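Local structure of arsenic responsive repressor ArsR (6J0E) at residues K36-P41 with R45-L50; N61-L66 with P72-H77. The protein probably represses transcription of arsenic-resistance genes by binding operator DNA as a dimer, and is released from it when As(III) binds. One frame throughout, in Å; residues are numbered along the deposited sequence.

Contact 1: residues K36-P41 with R45-L50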
loop_
_atom_site.group_PDB
_atom_site.type_symbol
_atom_site.label_atom_id
_atom_site.label_comp_id
_atom_site.label_asym_id
_atom_site.label_seq_id
_atom_site.Cartn_x
_atom_site.Cartn_y
_atom_site.Cartn_z
ATOM N N LYS B 36 -2.408 -5.475 -9.117
ATOM C CA LYS B 36 -3.413 -6.081 -9.938
ATOM C C LYS B 36 -3.832 -7.439 -9.324
ATOM O O LYS B 36 -5.035 -7.666 -9.153
ATOM C CB LYS B 36 -2.857 -6.156 -11.398
ATOM C CG LYS B 36 -3.837 -6.760 -12.328
ATOM C CD LYS B 36 -3.275 -6.582 -13.736
ATOM C CE LYS B 36 -4.383 -6.445 -14.698
ATOM N NZ LYS B 36 -5.225 -7.667 -14.624
ATOM N N VAL B 37 -2.832 -8.170 -8.785
ATOM C CA VAL B 37 -3.055 -9.392 -8.107
ATOM C C VAL B 37 -3.916 -9.159 -6.867
ATOM O O VAL B 37 -4.770 -9.915 -6.562
ATOM C CB VAL B 37 -1.745 -10.123 -7.724
ATOM C CG1 VAL B 37 -2.057 -11.303 -6.815
ATOM C CG2 VAL B 37 -1.063 -10.623 -8.934
ATOM N N LEU B 38 -3.643 -8.085 -6.145
ATOM C CA LEU B 38 -4.358 -7.704 -4.984
ATOM C C LEU B 38 -5.754 -7.125 -5.261
ATOM O O LEU B 38 -6.555 -6.980 -4.386
ATOM C CB LEU B 38 -3.562 -6.695 -4.159
ATOM C CG LEU B 38 -2.293 -7.219 -3.495
ATOM C CD1 LEU B 38 -1.699 -6.060 -2.744
ATOM C CD2 LEU B 38 -2.693 -8.339 -2.419
ATOM N N GLY B 39 -6.050 -6.737 -6.487
ATOM C CA GLY B 39 -7.360 -6.133 -6.818
ATOM C C GLY B 39 -8.360 -7.197 -7.064
ATOM O O GLY B 39 -9.122 -7.047 -7.949
ATOM N N ASP B 40 -8.494 -8.179 -6.189
ATOM C CA ASP B 40 -9.572 -9.150 -6.221
ATOM C C ASP B 40 -10.075 -9.253 -4.745
ATOM O O ASP B 40 -9.312 -9.539 -3.866
ATOM C CB ASP B 40 -9.035 -10.512 -6.686
ATOM C CG ASP B 40 -10.100 -11.599 -6.632
ATOM O OD1 ASP B 40 -10.566 -11.990 -5.580
ATOM O OD2 ASP B 40 -10.470 -12.093 -7.644
ATOM N N PRO B 41 -11.322 -9.087 -4.490
ATOM C CA PRO B 41 -11.843 -9.163 -3.113
ATOM C C PRO B 41 -11.652 -10.436 -2.335
ATOM O O PRO B 41 -11.324 -10.370 -1.133
ATOM C CB PRO B 41 -13.397 -8.927 -3.267
ATOM C CG PRO B 41 -13.634 -8.803 -4.718
ATOM C CD PRO B 41 -12.396 -9.044 -5.525
ATOM N N ARG B 45 -9.568 -10.967 1.229
ATOM C CA ARG B 45 -10.100 -11.789 2.360
ATOM C C ARG B 45 -9.282 -12.997 2.775
ATOM O O ARG B 45 -9.218 -13.273 3.994
ATOM C CB ARG B 45 -11.522 -12.207 2.109
ATOM C CG ARG B 45 -12.435 -11.009 1.992
ATOM C CD ARG B 45 -13.912 -11.220 2.409
ATOM N NE ARG B 45 -14.485 -12.383 1.760
ATOM C CZ ARG B 45 -15.001 -12.463 0.540
ATOM N NH1 ARG B 45 -14.982 -11.456 -0.271
ATOM N NH2 ARG B 45 -15.493 -13.630 0.104
ATOM N N ILE B 46 -8.710 -13.693 1.835
ATOM C CA ILE B 46 -7.806 -14.763 2.171
ATOM C C ILE B 46 -6.714 -14.131 2.952
ATOM O O ILE B 46 -6.374 -14.667 4.013
ATOM C CB ILE B 46 -7.253 -15.543 0.991
ATOM C CG1 ILE B 46 -8.401 -16.171 0.266
ATOM C CG2 ILE B 46 -6.156 -16.455 1.501
ATOM C CD1 ILE B 46 -8.122 -17.015 -0.983
ATOM N N LEU B 47 -6.107 -13.042 2.420
ATOM C CA LEU B 47 -5.055 -12.384 3.240
ATOM C C LEU B 47 -5.451 -12.014 4.617
ATOM O O LEU B 47 -4.642 -12.146 5.565
ATOM C CB LEU B 47 -4.413 -11.178 2.524
ATOM C CG LEU B 47 -3.762 -11.651 1.333
ATOM C CD1 LEU B 47 -3.250 -10.422 0.583
ATOM C CD2 LEU B 47 -2.527 -12.546 1.658
ATOM N N SER B 48 -6.654 -11.473 4.730
ATOM C CA SER B 48 -7.307 -11.251 6.051
ATOM C C SER B 48 -7.462 -12.364 6.976
ATOM O O SER B 48 -7.239 -12.207 8.157
ATOM C CB SER B 48 -8.728 -10.697 5.820
ATOM O OG SER B 48 -8.632 -9.331 5.997
ATOM N N GLN B 49 -7.973 -13.479 6.430
ATOM C CA GLN B 49 -8.098 -14.665 7.318
ATOM C C GLN B 49 -6.679 -15.121 7.792
ATOM O O GLN B 49 -6.528 -15.564 8.915
ATOM C CB GLN B 49 -8.837 -15.795 6.611
ATOM C CG GLN B 49 -10.258 -15.416 6.233
ATOM C CD GLN B 49 -11.256 -15.668 7.388
ATOM O OE1 GLN B 49 -10.839 -16.099 8.488
ATOM N NE2 GLN B 49 -12.515 -15.309 7.181
ATOM N N LEU B 50 -5.656 -15.029 6.886
ATOM C CA LEU B 50 -4.345 -15.459 7.260
ATOM C C LEU B 50 -3.756 -14.598 8.312
ATOM O O LEU B 50 -3.237 -15.084 9.374
ATOM C CB LEU B 50 -3.443 -15.531 6.033
ATOM C CG LEU B 50 -3.921 -16.585 5.050
ATOM C CD1 LEU B 50 -2.970 -16.501 3.845
ATOM C CD2 LEU B 50 -3.940 -18.006 5.593
#
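Pro41 and Arg45 bury the most surface here, joined at the first turn of helix 41-52. The backbone N of Arg45 donates to Pro41 O over 3.0 Å, nearly straight at 172° on the hydrogen, an ordinary i to i+4 helical bond. With CG anti to its own carbonyl carbon (chi1 -62°), the Arg45 side chain lies against the Pro41 carbonyl, Arg45 CG being 3.4 Å from Pro41 O. A bend at chi3 (-51°) then folds the guanidinium back, leaving Arg45 NH1 4.2 Å from Pro41 CB. NH1 is hydrogen-bonded to Ser28 OG of the second subunit, whose Glu29 packs on Pro41, so this helix start borders the dimer interface. The segments form the corner between helices 28-38 and 41-52 within the winged helix-turn-helix fold of the ArsR family. Gly39 centres an inverse gamma turn in the linker, and Asp40 is the N-cap of the second helix, its OD1 accepting from Arg43 N. Away from the corner, helices 28-38 and 41-52 meet through single methyl groups: Leu38 CD2 lies 3.7 Å from Leu47 CD1, and the two side chains cross at about a right angle. Phe86 packs against Leu38, and Leu87 of strand 87-92 against Leu47.

Contact 2: residues N61-L66 with P72-H77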
loop_
_atom_site.group_PDB
_atom_site.type_symbol
_atom_site.label_atom_id
_atom_site.label_comp_id
_atom_site.label_asym_id
_atom_site.label_seq_id
_atom_site.Cartn_x
_atom_site.Cartn_y
_atom_site.Cartn_z
ATOM N N ASN B 61 -8.108 -26.630 3.195
ATOM C CA ASN B 61 -9.321 -27.158 3.905
ATOM C C ASN B 61 -9.775 -26.238 4.998
ATOM O O ASN B 61 -10.948 -25.974 5.117
ATOM C CB ASN B 61 -9.130 -28.501 4.559
ATOM C CG ASN B 61 -9.506 -29.586 3.664
ATOM O OD1 ASN B 61 -9.403 -29.427 2.445
ATOM N ND2 ASN B 61 -9.927 -30.706 4.230
ATOM N N GLU B 62 -8.830 -25.695 5.743
ATOM C CA GLU B 62 -9.181 -24.804 6.822
ATOM C C GLU B 62 -9.738 -23.475 6.247
ATOM O O GLU B 62 -10.722 -22.896 6.755
ATOM C CB GLU B 62 -7.962 -24.590 7.704
ATOM C CG GLU B 62 -8.218 -23.673 8.911
ATOM C CD GLU B 62 -7.026 -23.482 9.907
ATOM O OE1 GLU B 62 -5.941 -24.119 9.826
ATOM O OE2 GLU B 62 -7.185 -22.609 10.800
ATOM N N LEU B 63 -9.169 -23.014 5.142
ATOM C CA LEU B 63 -9.616 -21.723 4.635
ATOM C C LEU B 63 -11.002 -21.910 3.968
ATOM O O LEU B 63 -11.810 -20.998 3.963
ATOM C CB LEU B 63 -8.640 -21.074 3.520
ATOM C CG LEU B 63 -7.383 -20.419 4.104
ATOM C CD1 LEU B 63 -6.423 -20.305 2.895
ATOM C CD2 LEU B 63 -7.844 -19.123 4.797
ATOM N N THR B 64 -11.245 -23.100 3.363
ATOM C CA THR B 64 -12.582 -23.277 2.695
ATOM C C THR B 64 -13.648 -23.321 3.836
ATOM O O THR B 64 -14.735 -22.748 3.628
ATOM C CB THR B 64 -12.748 -24.534 1.893
ATOM O OG1 THR B 64 -12.533 -25.586 2.793
ATOM C CG2 THR B 64 -11.749 -24.640 0.670
ATOM N N ASP B 65 -13.362 -23.956 4.948
ATOM C CA ASP B 65 -14.280 -23.941 6.065
ATOM C C ASP B 65 -14.524 -22.468 6.560
ATOM O O ASP B 65 -15.680 -22.057 6.846
ATOM C CB ASP B 65 -13.735 -24.936 7.138
ATOM C CG ASP B 65 -14.843 -25.490 8.123
ATOM O OD1 ASP B 65 -16.044 -25.694 7.785
ATOM O OD2 ASP B 65 -14.448 -25.722 9.269
ATOM N N LEU B 66 -13.444 -21.711 6.726
ATOM C CA LEU B 66 -13.521 -20.325 7.291
ATOM C C LEU B 66 -14.322 -19.407 6.352
ATOM O O LEU B 66 -15.109 -18.519 6.783
ATOM C CB LEU B 66 -12.096 -19.771 7.610
ATOM C CG LEU B 66 -11.258 -20.346 8.761
ATOM C CD1 LEU B 66 -9.910 -19.728 8.699
ATOM C CD2 LEU B 66 -11.920 -19.999 10.125
ATOM N N PRO B 72 -11.872 -25.726 -5.060
ATOM C CA PRO B 72 -11.240 -25.175 -6.337
ATOM C C PRO B 72 -11.106 -23.600 -6.329
ATOM O O PRO B 72 -10.140 -23.035 -6.895
ATOM C CB PRO B 72 -12.186 -25.731 -7.465
ATOM C CG PRO B 72 -12.734 -26.967 -6.780
ATOM C CD PRO B 72 -13.051 -26.522 -5.376
ATOM N N THR B 73 -12.046 -22.900 -5.701
ATOM C CA THR B 73 -11.950 -21.439 -5.691
ATOM C C THR B 73 -10.756 -20.983 -4.892
ATOM O O THR B 73 -9.919 -20.150 -5.399
ATOM C CB THR B 73 -13.219 -20.784 -5.148
ATOM O OG1 THR B 73 -14.169 -20.938 -6.167
ATOM C CG2 THR B 73 -13.127 -19.347 -5.007
ATOM N N ILE B 74 -10.702 -21.439 -3.632
ATOM C CA ILE B 74 -9.612 -21.024 -2.784
ATOM C C ILE B 74 -8.268 -21.509 -3.338
ATOM O O ILE B 74 -7.272 -20.809 -3.311
ATOM C CB ILE B 74 -9.731 -21.613 -1.376
ATOM C CG1 ILE B 74 -10.993 -21.069 -0.635
ATOM C CG2 ILE B 74 -8.530 -21.277 -0.515
ATOM C CD1 ILE B 74 -11.042 -19.625 -0.280
ATOM N N SER B 75 -8.214 -22.755 -3.827
ATOM C CA SER B 75 -6.973 -23.248 -4.374
ATOM C C SER B 75 -6.510 -22.367 -5.558
ATOM O O SER B 75 -5.334 -22.187 -5.684
ATOM C CB SER B 75 -7.040 -24.694 -4.855
ATOM O OG SER B 75 -6.998 -25.496 -3.729
ATOM N N HIS B 76 -7.439 -21.862 -6.378
ATOM C CA HIS B 76 -7.053 -21.046 -7.556
ATOM C C HIS B 76 -6.341 -19.753 -7.018
ATOM O O HIS B 76 -5.305 -19.305 -7.502
ATOM C CB HIS B 76 -8.282 -20.681 -8.359
ATOM C CG HIS B 76 -8.041 -19.621 -9.382
ATOM N ND1 HIS B 76 -7.611 -19.946 -10.648
ATOM C CD2 HIS B 76 -8.233 -18.289 -9.363
ATOM C CE1 HIS B 76 -7.509 -18.841 -11.366
ATOM N NE2 HIS B 76 -7.912 -17.824 -10.611
ATOM N N HIS B 77 -6.968 -19.167 -6.023
ATOM C CA HIS B 77 -6.544 -17.861 -5.447
ATOM C C HIS B 77 -5.206 -18.063 -4.761
ATOM O O HIS B 77 -4.337 -17.218 -4.883
ATOM C CB HIS B 77 -7.568 -17.269 -4.568
ATOM C CG HIS B 77 -8.733 -16.679 -5.310
ATOM N ND1 HIS B 77 -8.573 -15.751 -6.324
ATOM C CD2 HIS B 77 -10.068 -16.871 -5.182
ATOM C CE1 HIS B 77 -9.755 -15.493 -6.860
ATOM N NE2 HIS B 77 -10.683 -16.080 -6.119
#
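Ile74 reaches from helix 71-83 across to helix 60-67 and meets Leu63 and Thr64, two consecutive residues, with different branches. Its CB already faces the other helix and lies 4.2 Å from Thr64 CG2. From there the side chain forks. CG2, anti to the backbone N, goes to Leu63, where it sits 4.0 Å from Leu63 CB and 4.1 Å from Leu63 CD1; these two side chains cross at about a right angle. CG1, placed beside the backbone N by chi1 of -65°, takes the other branch to Thr64, 3.9 Å from Thr64 CG2. Beyond CG1, CD1 swings away from Thr64 CG2 and makes no close contact with segment 61-66. Val60, Met67 and Leu69 also pack against the side chain. This is the helix-turn-helix of the ArsR-type winged-helix domain: helix 60-67 is the first helix of the motif and helix 71-83 the second, the one that in this family is expected to read the DNA major groove. Thr64 can offer a methyl to this apolar joint because its hydroxyl is turned back on its own helix, OG1 donating to Asn61 O at 2.8 Å. That carbonyl also accepts from Asp65 N, and both donors come from the same face of its plane, OG1 tilted 33° out of it. Leu63 also touches Leu78 of helix 71-83 and Gln49 of helix 41-52.

In the fold
Contacts 1 and 2 follow one another along the chain, with centres 12 Å apart, and helix 41-52 touches both helices of the second pair. Ile46 CD1 packs 3.6 Å from His77 CB, and Gln49 CB lies 3.9 Å from Leu63 CD2. On the linker side, Asp40 OD2 comes within 3.6 Å of His77 CE1. Arsenic is bound near the far end of helix 41-52, in a pocket including Ala51, Gly54 and Cys55: it is about 10 Å from the side chain of Leu47 in contact 1 and about 13 Å from that of Leu63 in contact 2. Neither contact forms the metalloid site itself, but helix 41-52 runs from the corner of contact 1 to that pocket.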